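Local coordinates for protein 4-hydroxybutyrate CoA-transferase (Porphyromonas gingivalis, PDB 3D3U) that probably transfers coenzyme A between carboxylic acids such as acetate and 4-hydroxybutyrate, as a member of the acetyl-CoA hydrolase/transferase family, at residues 5-10 and 156-161; 15-20 and 176-181; 317-322 and 401-406. All blocks are in the same frame, centred on the assembly; numbering follows the deposited sequence.

Interaction 1: residues 5-10 and 156-161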
ATOM      1  N   GLU A   5      -7.553 -34.150  -5.212  1.00 39.51           N
ATOM      2  CA  GLU A   5      -7.618 -35.185  -4.240  1.00 39.47           C
ATOM      3  C   GLU A   5      -6.814 -34.742  -3.009  1.00 37.95           C
ATOM      4  O   GLU A   5      -7.146 -35.059  -1.877  1.00 36.65           O
ATOM      5  CB  GLU A   5      -7.167 -36.496  -4.841  1.00 40.78           C
ATOM      6  CG  GLU A   5      -7.380 -37.724  -3.944  1.00 48.67           C
ATOM      7  CD  GLU A   5      -8.841 -38.030  -3.460  1.00 58.49           C
ATOM      8  OE1 GLU A   5      -9.786 -37.137  -3.415  1.00 62.56           O
ATOM      9  OE2 GLU A   5      -9.038 -39.227  -3.074  1.00 61.65           O
ATOM     10  N   LEU A   6      -5.791 -33.924  -3.235  1.00 37.32           N
ATOM     11  CA  LEU A   6      -5.147 -33.172  -2.144  1.00 35.46           C
ATOM     12  C   LEU A   6      -6.020 -32.049  -1.576  1.00 34.95           C
ATOM     13  O   LEU A   6      -6.030 -31.821  -0.368  1.00 34.26           O
ATOM     14  CB  LEU A   6      -3.867 -32.518  -2.624  1.00 34.98           C
ATOM     15  CG  LEU A   6      -2.744 -32.831  -1.707  1.00 31.82           C
ATOM     16  CD1 LEU A   6      -2.716 -34.311  -1.927  1.00 27.40           C
ATOM     17  CD2 LEU A   6      -1.553 -32.097  -2.250  1.00 30.24           C
ATOM     18  N   TYR A   7      -6.724 -31.343  -2.452  1.00 34.57           N
ATOM     19  CA  TYR A   7      -7.594 -30.300  -2.011  1.00 35.06           C
ATOM     20  C   TYR A   7      -8.451 -30.964  -0.986  1.00 35.55           C
ATOM     21  O   TYR A   7      -8.547 -30.460   0.136  1.00 37.74           O
ATOM     22  CB  TYR A   7      -8.464 -29.816  -3.139  1.00 36.13           C
ATOM     23  CG  TYR A   7      -9.309 -28.590  -2.826  1.00 37.33           C
ATOM     24  CD1 TYR A   7      -8.831 -27.338  -3.149  1.00 38.27           C
ATOM     25  CD2 TYR A   7     -10.581 -28.683  -2.249  1.00 35.78           C
ATOM     26  CE1 TYR A   7      -9.552 -26.240  -2.922  1.00 37.74           C
ATOM     27  CE2 TYR A   7     -11.328 -27.575  -2.023  1.00 35.57           C
ATOM     28  CZ  TYR A   7     -10.795 -26.337  -2.366  1.00 38.65           C
ATOM     29  OH  TYR A   7     -11.433 -25.102  -2.144  1.00 42.57           O
ATOM     30  N   ARG A   8      -9.028 -32.119  -1.332  1.00 34.26           N
ATOM     31  CA  ARG A   8      -9.945 -32.758  -0.442  1.00 33.10           C
ATOM     32  C   ARG A   8      -9.199 -33.138   0.820  1.00 31.22           C
ATOM     33  O   ARG A   8      -9.692 -32.863   1.865  1.00 30.95           O
ATOM     34  CB  ARG A   8     -10.789 -33.885  -1.126  1.00 34.39           C
ATOM     35  CG  ARG A   8     -12.122 -33.373  -1.739  1.00 38.53           C
ATOM     36  CD  ARG A   8     -12.980 -32.520  -0.653  1.00 46.29           C
ATOM     37  NE  ARG A   8     -13.638 -31.253  -1.132  1.00 46.06           N
ATOM     38  CZ  ARG A   8     -14.547 -30.474  -0.437  1.00 42.31           C
ATOM     39  NH1 ARG A   8     -14.909 -30.804   0.821  1.00 38.18           N
ATOM     40  NH2 ARG A   8     -15.079 -29.360  -1.019  1.00 37.18           N
ATOM     41  N   GLN A   9      -8.004 -33.694   0.750  1.00 29.86           N
ATOM     42  CA  GLN A   9      -7.391 -34.251   1.966  1.00 29.54           C
ATOM     43  C   GLN A   9      -6.905 -33.190   3.034  1.00 29.51           C
ATOM     44  O   GLN A   9      -6.509 -33.567   4.179  1.00 29.97           O
ATOM     45  CB  GLN A   9      -6.285 -35.276   1.594  1.00 29.11           C
ATOM     46  CG  GLN A   9      -5.274 -35.696   2.739  1.00 31.47           C
ATOM     47  CD  GLN A   9      -3.746 -35.791   2.268  1.00 34.75           C
ATOM     48  OE1 GLN A   9      -3.405 -36.663   1.419  1.00 41.31           O
ATOM     49  NE2 GLN A   9      -2.845 -34.892   2.812  1.00 34.17           N
ATOM     50  N   ARG A  10      -6.940 -31.879   2.688  1.00 27.99           N
ATOM     51  CA  ARG A  10      -6.318 -30.805   3.521  1.00 25.47           C
ATOM     52  C   ARG A  10      -7.339 -29.760   3.945  1.00 23.91           C
ATOM     53  O   ARG A  10      -7.019 -28.804   4.662  1.00 21.35           O
ATOM     54  CB  ARG A  10      -5.257 -30.079   2.694  1.00 25.21           C
ATOM     55  CG  ARG A  10      -3.759 -30.562   2.825  1.00 24.12           C
ATOM     56  CD  ARG A  10      -3.082 -30.722   1.458  1.00 20.79           C
ATOM     57  NE  ARG A  10      -1.663 -30.477   1.425  1.00 20.44           N
ATOM     58  CZ  ARG A  10      -0.747 -31.365   1.727  1.00 26.06           C
ATOM     59  NH1 ARG A  10      -1.037 -32.611   2.147  1.00 31.79           N
ATOM     60  NH2 ARG A  10       0.501 -30.997   1.644  1.00 26.81           N
ATOM     61  N   VAL A 156      -9.685 -20.332   1.610  1.00 21.02           N
ATOM     62  CA  VAL A 156      -9.999 -20.307   0.164  1.00 21.50           C
ATOM     63  C   VAL A 156     -11.319 -19.563  -0.189  1.00 21.92           C
ATOM     64  O   VAL A 156     -12.425 -20.015   0.102  1.00 21.03           O
ATOM     65  CB  VAL A 156      -9.906 -21.703  -0.440  1.00 21.55           C
ATOM     66  CG1 VAL A 156     -10.403 -21.676  -1.912  1.00 22.51           C
ATOM     67  CG2 VAL A 156      -8.462 -22.181  -0.299  1.00 16.93           C
ATOM     68  N   ASN A 157     -11.186 -18.394  -0.785  1.00 22.59           N
ATOM     69  CA  ASN A 157     -12.339 -17.616  -0.878  1.00 24.43           C
ATOM     70  C   ASN A 157     -12.882 -17.569  -2.304  1.00 26.39           C
ATOM     71  O   ASN A 157     -12.191 -17.160  -3.298  1.00 27.35           O
ATOM     72  CB  ASN A 157     -12.107 -16.273  -0.273  1.00 24.46           C
ATOM     73  CG  ASN A 157     -13.393 -15.556   0.014  1.00 26.49           C
ATOM     74  OD1 ASN A 157     -14.470 -15.933  -0.518  1.00 28.44           O
ATOM     75  ND2 ASN A 157     -13.309 -14.479   0.805  1.00 21.74           N
ATOM     76  N   LYS A 158     -14.122 -18.082  -2.395  1.00 27.58           N
ATOM     77  CA  LYS A 158     -14.891 -18.092  -3.656  1.00 28.93           C
ATOM     78  C   LYS A 158     -15.133 -16.664  -4.164  1.00 28.37           C
ATOM     79  O   LYS A 158     -15.272 -16.468  -5.351  1.00 27.48           O
ATOM     80  CB  LYS A 158     -16.170 -18.974  -3.597  1.00 28.34           C
ATOM     81  CG  LYS A 158     -15.767 -20.457  -3.864  1.00 30.85           C
ATOM     82  CD  LYS A 158     -16.877 -21.511  -4.213  1.00 30.90           C
ATOM     83  CE  LYS A 158     -16.314 -23.002  -4.194  1.00 31.70           C
ATOM     84  NZ  LYS A 158     -15.163 -23.163  -3.175  1.00 35.55           N
ATOM     85  N   GLN A 159     -15.095 -15.679  -3.252  1.00 28.17           N
ATOM     86  CA  GLN A 159     -15.208 -14.278  -3.605  1.00 27.02           C
ATOM     87  C   GLN A 159     -13.845 -13.581  -3.912  1.00 27.08           C
ATOM     88  O   GLN A 159     -13.842 -12.506  -4.558  1.00 27.82           O
ATOM     89  CB  GLN A 159     -15.886 -13.521  -2.464  1.00 27.34           C
ATOM     90  CG  GLN A 159     -17.094 -12.694  -2.834  1.00 27.80           C
ATOM     91  CD  GLN A 159     -18.298 -13.422  -2.382  1.00 33.22           C
ATOM     92  OE1 GLN A 159     -19.258 -12.850  -1.803  1.00 33.35           O
ATOM     93  NE2 GLN A 159     -18.246 -14.755  -2.575  1.00 36.16           N
ATOM     94  N   MET A 160     -12.708 -14.117  -3.436  1.00 25.88           N
ATOM     95  CA  MET A 160     -11.384 -13.437  -3.659  1.00 25.34           C
ATOM     96  C   MET A 160     -11.108 -13.440  -5.148  1.00 24.46           C
ATOM     97  O   MET A 160     -11.124 -14.511  -5.730  1.00 26.22           O
ATOM     98  CB  MET A 160     -10.209 -14.166  -2.950  1.00 24.93           C
ATOM     99  CG  MET A 160      -8.853 -13.490  -3.201  1.00 24.68           C
ATOM    100  SD  MET A 160      -8.776 -11.735  -2.569  1.00 23.44           S
ATOM    101  CE  MET A 160      -8.819 -11.923  -0.833  1.00 19.19           C
ATOM    102  N   PRO A 161     -10.886 -12.290  -5.772  1.00 23.35           N
ATOM    103  CA  PRO A 161     -10.506 -12.215  -7.186  1.00 22.79           C
ATOM    104  C   PRO A 161      -9.162 -12.855  -7.543  1.00 22.30           C
ATOM    105  O   PRO A 161      -8.278 -12.970  -6.713  1.00 23.57           O
ATOM    106  CB  PRO A 161     -10.382 -10.695  -7.432  1.00 21.47           C
ATOM    107  CG  PRO A 161     -10.308 -10.122  -6.197  1.00 19.58           C
ATOM    108  CD  PRO A 161     -10.999 -10.947  -5.201  1.00 23.05           C
TER
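Y7 carries this contact almost alone, reaching from helix 4-10 to V156 near the end of strand 151-157. The backbones stay well apart, with 10.5 Å between Y7 CA and V156 CA, and only about 80 Å² is buried. The van der Waals part lies at the end of the ring, where the V156 CG1 methyl lies 3.6 Å from the phenol oxygen, Y7 OH, and V156 CB 4.1 Å from it, the two side chains approaching from opposite directions. CG of Y7 stands opposite the backbone N (chi1 -173°), which extends the ring away from the helix; V156 CG1 is likewise opposite its own N.

The polar part centres on that same oxygen. K158, from the loop after the strand, brings NZ to 4.3 Å from Y7 OH, a loose approach. Both groups turn to E179 on the edge strand 176-180: Y7 OH hydrogen-bonds to its carboxylate, K158 NZ makes a long, weak ion pair with it, and R8 NH2 adds a salt bridge.

Where the strand ends, N157 forms an Asx turn, its OD1 accepting from Q159 N at 2.8 Å with a fairly straight N-H...O angle of 163°. The donor sits above the carbonyl plane, 50° out of it. M160 N bonds to N157 O at 3.1 Å, closing a turn that contains K158.

In the parallel sheet of the Rossmann-like N-terminal region, Y7 thus reaches past edge strand 176-180 to the end of strand 151-157. The phenol oxygen touches the valine methyl while its hydrogen bond goes to the E179 carboxylate, and the cationic R8 and K158 would be expected to offset the charge of E179.

Interaction 2: residues 15-20 and 176-181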
ATOM      1  N   ASP A  15     -11.780 -23.738  12.771  1.00 17.40           N
ATOM      2  CA  ASP A  15     -11.497 -24.059  14.193  1.00 17.58           C
ATOM      3  C   ASP A  15     -10.539 -25.221  14.285  1.00 17.51           C
ATOM      4  O   ASP A  15      -9.584 -25.216  15.091  1.00 17.85           O
ATOM      5  CB  ASP A  15     -12.754 -24.434  14.970  1.00 17.43           C
ATOM      6  CG  ASP A  15     -13.774 -23.226  15.179  1.00 22.38           C
ATOM      7  OD1 ASP A  15     -13.706 -22.575  16.270  1.00 24.07           O
ATOM      8  OD2 ASP A  15     -14.696 -22.886  14.346  1.00 24.81           O
ATOM      9  N   GLU A  16     -10.736 -26.210  13.408  1.00 17.22           N
ATOM     10  CA  GLU A  16      -9.856 -27.349  13.416  1.00 15.21           C
ATOM     11  C   GLU A  16      -8.469 -26.902  13.004  1.00 13.71           C
ATOM     12  O   GLU A  16      -7.441 -27.360  13.583  1.00 12.05           O
ATOM     13  CB  GLU A  16     -10.355 -28.428  12.514  1.00 16.27           C
ATOM     14  CG  GLU A  16     -11.771 -28.894  12.695  1.00 18.47           C
ATOM     15  CD  GLU A  16     -12.224 -29.666  11.452  1.00 26.97           C
ATOM     16  OE1 GLU A  16     -12.188 -29.091  10.312  1.00 27.31           O
ATOM     17  OE2 GLU A  16     -12.585 -30.876  11.592  1.00 25.64           O
ATOM     18  N   ALA A  17      -8.420 -25.995  12.033  1.00 12.99           N
ATOM     19  CA  ALA A  17      -7.100 -25.386  11.671  1.00 13.65           C
ATOM     20  C   ALA A  17      -6.397 -24.501  12.764  1.00 13.45           C
ATOM     21  O   ALA A  17      -5.236 -24.702  13.053  1.00 12.07           O
ATOM     22  CB  ALA A  17      -7.159 -24.711  10.380  1.00 12.61           C
ATOM     23  N   VAL A  18      -7.104 -23.572  13.386  1.00 14.16           N
ATOM     24  CA  VAL A  18      -6.586 -22.957  14.616  1.00 16.22           C
ATOM     25  C   VAL A  18      -6.075 -24.004  15.600  1.00 16.91           C
ATOM     26  O   VAL A  18      -4.915 -23.984  16.056  1.00 16.37           O
ATOM     27  CB  VAL A  18      -7.686 -22.174  15.390  1.00 15.97           C
ATOM     28  CG1 VAL A  18      -7.237 -21.822  16.738  1.00 15.99           C
ATOM     29  CG2 VAL A  18      -8.046 -20.950  14.698  1.00 17.31           C
ATOM     30  N   VAL A  19      -6.929 -24.923  15.966  1.00 18.11           N
ATOM     31  CA  VAL A  19      -6.405 -25.794  16.975  1.00 21.42           C
ATOM     32  C   VAL A  19      -5.174 -26.579  16.572  1.00 23.57           C
ATOM     33  O   VAL A  19      -4.296 -26.665  17.391  1.00 24.74           O
ATOM     34  CB  VAL A  19      -7.392 -26.688  17.587  1.00 21.17           C
ATOM     35  CG1 VAL A  19      -6.674 -27.577  18.566  1.00 20.43           C
ATOM     36  CG2 VAL A  19      -8.414 -25.833  18.286  1.00 20.70           C
ATOM     37  N   ASP A  20      -5.101 -27.136  15.354  1.00 25.89           N
ATOM     38  CA  ASP A  20      -3.966 -28.019  14.977  1.00 28.38           C
ATOM     39  C   ASP A  20      -2.763 -27.214  14.595  1.00 28.06           C
ATOM     40  O   ASP A  20      -1.649 -27.632  14.755  1.00 28.27           O
ATOM     41  CB  ASP A  20      -4.312 -29.033  13.856  1.00 29.34           C
ATOM     42  CG  ASP A  20      -5.388 -30.105  14.341  1.00 39.37           C
ATOM     43  OD1 ASP A  20      -4.985 -30.946  15.234  1.00 46.87           O
ATOM     44  OD2 ASP A  20      -6.655 -30.148  13.986  1.00 40.49           O
ATOM     45  N   HIS A 176      -3.565 -26.420   5.602  1.00 23.01           N
ATOM     46  CA  HIS A 176      -4.951 -26.510   5.980  1.00 23.07           C
ATOM     47  C   HIS A 176      -5.699 -25.519   5.089  1.00 22.90           C
ATOM     48  O   HIS A 176      -5.216 -24.376   4.859  1.00 24.29           O
ATOM     49  CB  HIS A 176      -5.162 -26.184   7.465  1.00 23.81           C
ATOM     50  CG  HIS A 176      -4.223 -26.899   8.403  1.00 27.13           C
ATOM     51  ND1 HIS A 176      -3.029 -26.343   8.840  1.00 29.55           N
ATOM     52  CD2 HIS A 176      -4.324 -28.105   9.016  1.00 30.13           C
ATOM     53  CE1 HIS A 176      -2.421 -27.191   9.648  1.00 30.17           C
ATOM     54  NE2 HIS A 176      -3.187 -28.266   9.783  1.00 30.24           N
ATOM     55  N   ILE A 177      -6.839 -25.955   4.537  1.00 20.90           N
ATOM     56  CA  ILE A 177      -7.594 -25.083   3.659  1.00 18.66           C
ATOM     57  C   ILE A 177      -8.922 -24.934   4.291  1.00 18.39           C
ATOM     58  O   ILE A 177      -9.539 -25.918   4.650  1.00 18.22           O
ATOM     59  CB  ILE A 177      -7.784 -25.753   2.264  1.00 19.00           C
ATOM     60  CG1 ILE A 177      -6.495 -25.764   1.502  1.00 11.91           C
ATOM     61  CG2 ILE A 177      -8.899 -25.059   1.384  1.00 18.55           C
ATOM     62  CD1 ILE A 177      -6.627 -26.736   0.494  1.00  9.72           C
ATOM     63  N   ILE A 178      -9.382 -23.712   4.375  1.00 17.81           N
ATOM     64  CA  ILE A 178     -10.633 -23.428   5.008  1.00 18.74           C
ATOM     65  C   ILE A 178     -11.482 -22.849   3.901  1.00 21.69           C
ATOM     66  O   ILE A 178     -11.469 -21.638   3.683  1.00 22.13           O
ATOM     67  CB  ILE A 178     -10.403 -22.405   6.060  1.00 16.83           C
ATOM     68  CG1 ILE A 178      -9.514 -23.018   7.107  1.00 17.27           C
ATOM     69  CG2 ILE A 178     -11.637 -22.065   6.741  1.00 14.64           C
ATOM     70  CD1 ILE A 178      -8.652 -22.032   7.886  1.00 14.06           C
ATOM     71  N   GLU A 179     -12.202 -23.701   3.157  1.00 24.72           N
ATOM     72  CA  GLU A 179     -13.009 -23.143   2.052  1.00 26.88           C
ATOM     73  C   GLU A 179     -14.047 -22.204   2.566  1.00 27.60           C
ATOM     74  O   GLU A 179     -14.839 -22.589   3.375  1.00 29.85           O
ATOM     75  CB  GLU A 179     -13.692 -24.134   1.102  1.00 25.33           C
ATOM     76  CG  GLU A 179     -13.789 -25.553   1.465  1.00 28.80           C
ATOM     77  CD  GLU A 179     -13.707 -26.333   0.173  1.00 35.59           C
ATOM     78  OE1 GLU A 179     -13.806 -27.580   0.172  1.00 38.57           O
ATOM     79  OE2 GLU A 179     -13.558 -25.662  -0.872  1.00 34.98           O
ATOM     80  N   VAL A 180     -14.034 -20.964   2.101  1.00 27.94           N
ATOM     81  CA  VAL A 180     -15.150 -20.145   2.359  1.00 27.56           C
ATOM     82  C   VAL A 180     -15.624 -19.314   1.245  1.00 27.81           C
ATOM     83  O   VAL A 180     -15.113 -19.333   0.130  1.00 28.02           O
ATOM     84  CB  VAL A 180     -14.974 -19.309   3.628  1.00 28.96           C
ATOM     85  CG1 VAL A 180     -15.329 -20.241   4.875  1.00 30.60           C
ATOM     86  CG2 VAL A 180     -13.604 -18.606   3.732  1.00 23.93           C
ATOM     87  N   ASP A 181     -16.695 -18.652   1.595  1.00 28.30           N
ATOM     88  CA  ASP A 181     -17.397 -17.755   0.761  1.00 29.52           C
ATOM     89  C   ASP A 181     -18.015 -16.525   1.522  1.00 29.88           C
ATOM     90  O   ASP A 181     -18.808 -16.668   2.509  1.00 31.11           O
ATOM     91  CB  ASP A 181     -18.431 -18.505  -0.020  1.00 29.39           C
ATOM     92  CG  ASP A 181     -19.002 -17.643  -1.060  1.00 32.09           C
ATOM     93  OD1 ASP A 181     -18.716 -16.427  -0.972  1.00 34.95           O
ATOM     94  OD2 ASP A 181     -19.717 -18.039  -1.989  1.00 35.01           O
TER
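H176 and A17 meet where helix 14-21 packs on edge strand 176-180 of the six-stranded parallel sheet, a helix-on-sheet contact of the Rossmann-like N-terminal region. The short helical segment runs roughly against the strand, with 156° between their directions and a closest axis approach of 8.8 Å.

The imidazole can be followed outward from the strand. H176 CB touches A17 CB at 3.8 Å, the tightest approach between the two segments. The next atom, CG, lies 4.2 Å from the same methyl group; chi1 of -48° sets it beside the backbone N and opposite the carbonyl carbon, and the ring is thereby carried along the helix towards its C-terminal end. A17 CB stands obliquely to the ring. At the far end NE2 comes within 4.3 Å of D20 CB, about one turn beyond A17; this methylene too lies obliquely to the ring. The charged atoms of D20 are not in contact with the imidazole, OD2 being 5.8 Å from NE2, and it is the methylene that does the touching. S21 and C12 also pack on H176, as do V151 and V153 of the neighbouring strand.

Two residues further along the strand, I178 presents to the helix on the same face of the sheet, while I177 between them points away. A14 and V153 add to the apolar surroundings of I178. A17 is thus shared by two strand residues: its single methyl group lies against the CB of the histidine and, at 4.0 Å, against the terminal CD1 of I178.

Interaction 3: residues 317-322 and 401-406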
ATOM      1  N   ASP A 317       8.952  21.159   7.119  1.00 25.20           N
ATOM      2  CA  ASP A 317       9.615  22.333   7.723  1.00 26.62           C
ATOM      3  C   ASP A 317      10.198  23.312   6.715  1.00 26.80           C
ATOM      4  O   ASP A 317      10.236  23.033   5.530  1.00 26.64           O
ATOM      5  CB  ASP A 317      10.625  21.952   8.818  1.00 26.69           C
ATOM      6  CG  ASP A 317      11.961  21.379   8.266  1.00 30.04           C
ATOM      7  OD1 ASP A 317      12.191  21.193   7.021  1.00 32.11           O
ATOM      8  OD2 ASP A 317      12.876  21.093   9.076  1.00 33.58           O
ATOM      9  N   LEU A 318      10.655  24.464   7.196  1.00 28.00           N
ATOM     10  CA  LEU A 318      11.224  25.488   6.304  1.00 29.18           C
ATOM     11  C   LEU A 318      12.461  25.064   5.482  1.00 30.83           C
ATOM     12  O   LEU A 318      13.080  25.907   4.818  1.00 30.42           O
ATOM     13  CB  LEU A 318      11.542  26.759   7.093  1.00 28.60           C
ATOM     14  CG  LEU A 318      10.370  27.630   7.555  1.00 27.13           C
ATOM     15  CD1 LEU A 318      10.882  28.979   8.101  1.00 24.91           C
ATOM     16  CD2 LEU A 318       9.367  27.840   6.442  1.00 22.46           C
ATOM     17  N   MET A 319      12.755  23.759   5.488  1.00 33.21           N
ATOM     18  CA  MET A 319      14.015  23.195   5.041  1.00 35.25           C
ATOM     19  C   MET A 319      13.816  21.986   4.122  1.00 36.14           C
ATOM     20  O   MET A 319      14.708  21.619   3.362  1.00 37.08           O
ATOM     21  CB  MET A 319      14.743  22.703   6.248  1.00 35.35           C
ATOM     22  CG  MET A 319      16.192  22.533   6.037  1.00 39.20           C
ATOM     23  SD  MET A 319      16.993  23.636   7.238  1.00 49.97           S
ATOM     24  CE  MET A 319      16.028  23.558   8.814  1.00 44.97           C
ATOM     25  N   GLY A 320      12.679  21.324   4.207  1.00 35.93           N
ATOM     26  CA  GLY A 320      12.453  20.270   3.250  1.00 37.02           C
ATOM     27  C   GLY A 320      12.340  18.919   3.890  1.00 38.08           C
ATOM     28  O   GLY A 320      12.675  17.888   3.302  1.00 38.43           O
ATOM     29  N   GLN A 321      11.820  18.935   5.099  1.00 38.22           N
ATOM     30  CA  GLN A 321      11.921  17.817   5.927  1.00 39.03           C
ATOM     31  C   GLN A 321      10.560  17.445   6.539  1.00 39.58           C
ATOM     32  O   GLN A 321       9.906  18.296   7.184  1.00 40.39           O
ATOM     33  CB  GLN A 321      12.978  18.175   6.937  1.00 38.53           C
ATOM     34  CG  GLN A 321      14.250  18.592   6.247  1.00 40.92           C
ATOM     35  CD  GLN A 321      15.455  18.677   7.204  1.00 46.26           C
ATOM     36  OE1 GLN A 321      15.308  19.192   8.319  1.00 47.09           O
ATOM     37  NE2 GLN A 321      16.651  18.189   6.767  1.00 47.29           N
ATOM     38  N   ALA A 322      10.147  16.183   6.327  1.00 39.33           N
ATOM     39  CA  ALA A 322       8.842  15.648   6.744  1.00 39.17           C
ATOM     40  C   ALA A 322       8.931  15.057   8.101  1.00 38.62           C
ATOM     41  O   ALA A 322       9.642  14.088   8.223  1.00 39.19           O
ATOM     42  CB  ALA A 322       8.405  14.562   5.758  1.00 39.72           C
ATOM     43  N   ALA A 401      17.764  23.905  -4.876  1.00 33.23           N
ATOM     44  CA  ALA A 401      17.452  25.168  -4.173  1.00 32.16           C
ATOM     45  C   ALA A 401      18.385  25.418  -2.952  1.00 31.78           C
ATOM     46  O   ALA A 401      18.706  24.446  -2.243  1.00 31.60           O
ATOM     47  CB  ALA A 401      15.934  25.184  -3.784  1.00 31.62           C
ATOM     48  N   THR A 402      18.829  26.669  -2.701  1.00 31.13           N
ATOM     49  CA  THR A 402      19.551  26.973  -1.418  1.00 31.33           C
ATOM     50  C   THR A 402      18.686  26.805  -0.192  1.00 30.93           C
ATOM     51  O   THR A 402      17.497  27.025  -0.233  1.00 31.50           O
ATOM     52  CB  THR A 402      20.059  28.407  -1.300  1.00 31.25           C
ATOM     53  OG1 THR A 402      19.487  29.189  -2.346  1.00 31.83           O
ATOM     54  CG2 THR A 402      21.614  28.536  -1.434  1.00 30.17           C
ATOM     55  N   LEU A 403      19.298  26.448   0.917  1.00 30.18           N
ATOM     56  CA  LEU A 403      18.691  26.746   2.180  1.00 29.21           C
ATOM     57  C   LEU A 403      17.696  27.934   2.136  1.00 28.84           C
ATOM     58  O   LEU A 403      16.558  27.735   2.522  1.00 27.90           O
ATOM     59  CB  LEU A 403      19.796  26.942   3.220  1.00 29.35           C
ATOM     60  CG  LEU A 403      20.337  25.524   3.481  1.00 27.52           C
ATOM     61  CD1 LEU A 403      21.533  25.445   4.474  1.00 26.10           C
ATOM     62  CD2 LEU A 403      19.177  24.694   3.926  1.00 22.62           C
ATOM     63  N   ARG A 404      18.081  29.117   1.625  1.00 28.59           N
ATOM     64  CA  ARG A 404      17.136  30.296   1.561  1.00 28.94           C
ATOM     65  C   ARG A 404      15.958  30.254   0.568  1.00 28.15           C
ATOM     66  O   ARG A 404      14.892  30.757   0.881  1.00 28.41           O
ATOM     67  CB  ARG A 404      17.833  31.661   1.376  1.00 29.53           C
ATOM     68  CG  ARG A 404      18.439  31.955  -0.025  1.00 30.99           C
ATOM     69  CD  ARG A 404      19.940  31.537  -0.166  1.00 35.55           C
ATOM     70  NE  ARG A 404      20.587  31.852  -1.462  1.00 37.33           N
ATOM     71  CZ  ARG A 404      21.487  32.851  -1.673  1.00 39.83           C
ATOM     72  NH1 ARG A 404      21.851  33.665  -0.672  1.00 40.31           N
ATOM     73  NH2 ARG A 404      22.024  33.037  -2.889  1.00 37.57           N
ATOM     74  N   GLN A 405      16.148  29.719  -0.630  1.00 27.10           N
ATOM     75  CA  GLN A 405      15.019  29.570  -1.568  1.00 26.33           C
ATOM     76  C   GLN A 405      13.955  28.584  -1.065  1.00 26.87           C
ATOM     77  O   GLN A 405      12.746  28.920  -1.037  1.00 27.35           O
ATOM     78  CB  GLN A 405      15.499  29.147  -2.961  1.00 26.37           C
ATOM     79  CG  GLN A 405      16.798  29.838  -3.348  1.00 26.20           C
ATOM     80  CD  GLN A 405      17.366  29.392  -4.674  1.00 24.08           C
ATOM     81  OE1 GLN A 405      17.723  28.210  -4.893  1.00 18.79           O
ATOM     82  NE2 GLN A 405      17.493  30.350  -5.554  1.00 18.86           N
ATOM     83  N   ARG A 406      14.407  27.369  -0.685  1.00 26.73           N
ATOM     84  CA  ARG A 406      13.554  26.275  -0.208  1.00 26.01           C
ATOM     85  C   ARG A 406      12.637  26.841   0.920  1.00 25.91           C
ATOM     86  O   ARG A 406      11.403  26.685   0.891  1.00 25.19           O
ATOM     87  CB  ARG A 406      14.427  25.112   0.272  1.00 25.69           C
ATOM     88  CG  ARG A 406      15.378  24.529  -0.783  1.00 26.41           C
ATOM     89  CD  ARG A 406      16.607  23.692  -0.216  1.00 27.44           C
ATOM     90  NE  ARG A 406      16.299  22.302   0.119  1.00 25.23           N
ATOM     91  CZ  ARG A 406      16.297  21.331  -0.787  1.00 32.21           C
ATOM     92  NH1 ARG A 406      16.612  21.615  -2.054  1.00 34.21           N
ATOM     93  NH2 ARG A 406      15.970  20.072  -0.457  1.00 33.65           N
TER
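M319 and L318 face L403 and R406, bringing a turn after strand 316-317 against the first turn of helix 403-413. The turn starts at D317, whose carboxylate folds back over it: OD1 accepts weak bonds from G320 N and Q321 N, and the backbone adds G320 N to D317 O at 3.3 Å. These mostly weak bonds are consistent with a compact turn.

L318 follows, meeting the helix through its carbonyl, with O 4.0 Å from R406 C. M319 makes two separate contacts. Its CB leaves away from the helix, but with CG opposite the backbone N (chi1 -160°) and a bend at chi2, SD reaches 4.1 Å from L403 CD2; the two side chains cross obliquely in a small apolar contact. The M319 carbonyl turns instead to R406: O lies 3.7 Å from NE, at the edge of the guanidinium and near its plane; no hydrogen bond forms at this distance, though a weak electrostatic attraction is possible. Next comes G320, with phi of 117°, a value glycine adopts readily; having no side chain, it lets the loop backbone face the arginine directly.

On the other segment, T402 N bonds to Q405 OE1 at 2.9 Å and R406 N to T402 O at 3.1 Å, tying down the chain that presents L403 and R406. The R406 guanidinium also has A401 N at its edge, in plane, so the side chain folds back beside its own segment.

Around the contact, R383 packs on R406, and the L318 side chain rests on L422 and E425 of helix 418-427. In the C-terminal region the turn thus packs against both helices 403-413 and 418-427, and L318 also bonds through its backbone to V370 of strand 369-370.

Interactions 1 and 2 are neighbours, their centres 11 Å apart. Helices 4-10 and 14-21 follow each other in the chain, and both reach the same sheet, at the neighbouring strands 151-157 and 176-180. The two interactions share E179, named above, and the side chains of V156 and I177 pack together between them. Interaction 3 stands apart in the C-terminal family region, across the centre of the chain: its centre is about 54 Å from each of the others, and its nearest atoms are about 32 Å from interaction 1 and 40 Å from interaction 2. All three are structural packing contacts.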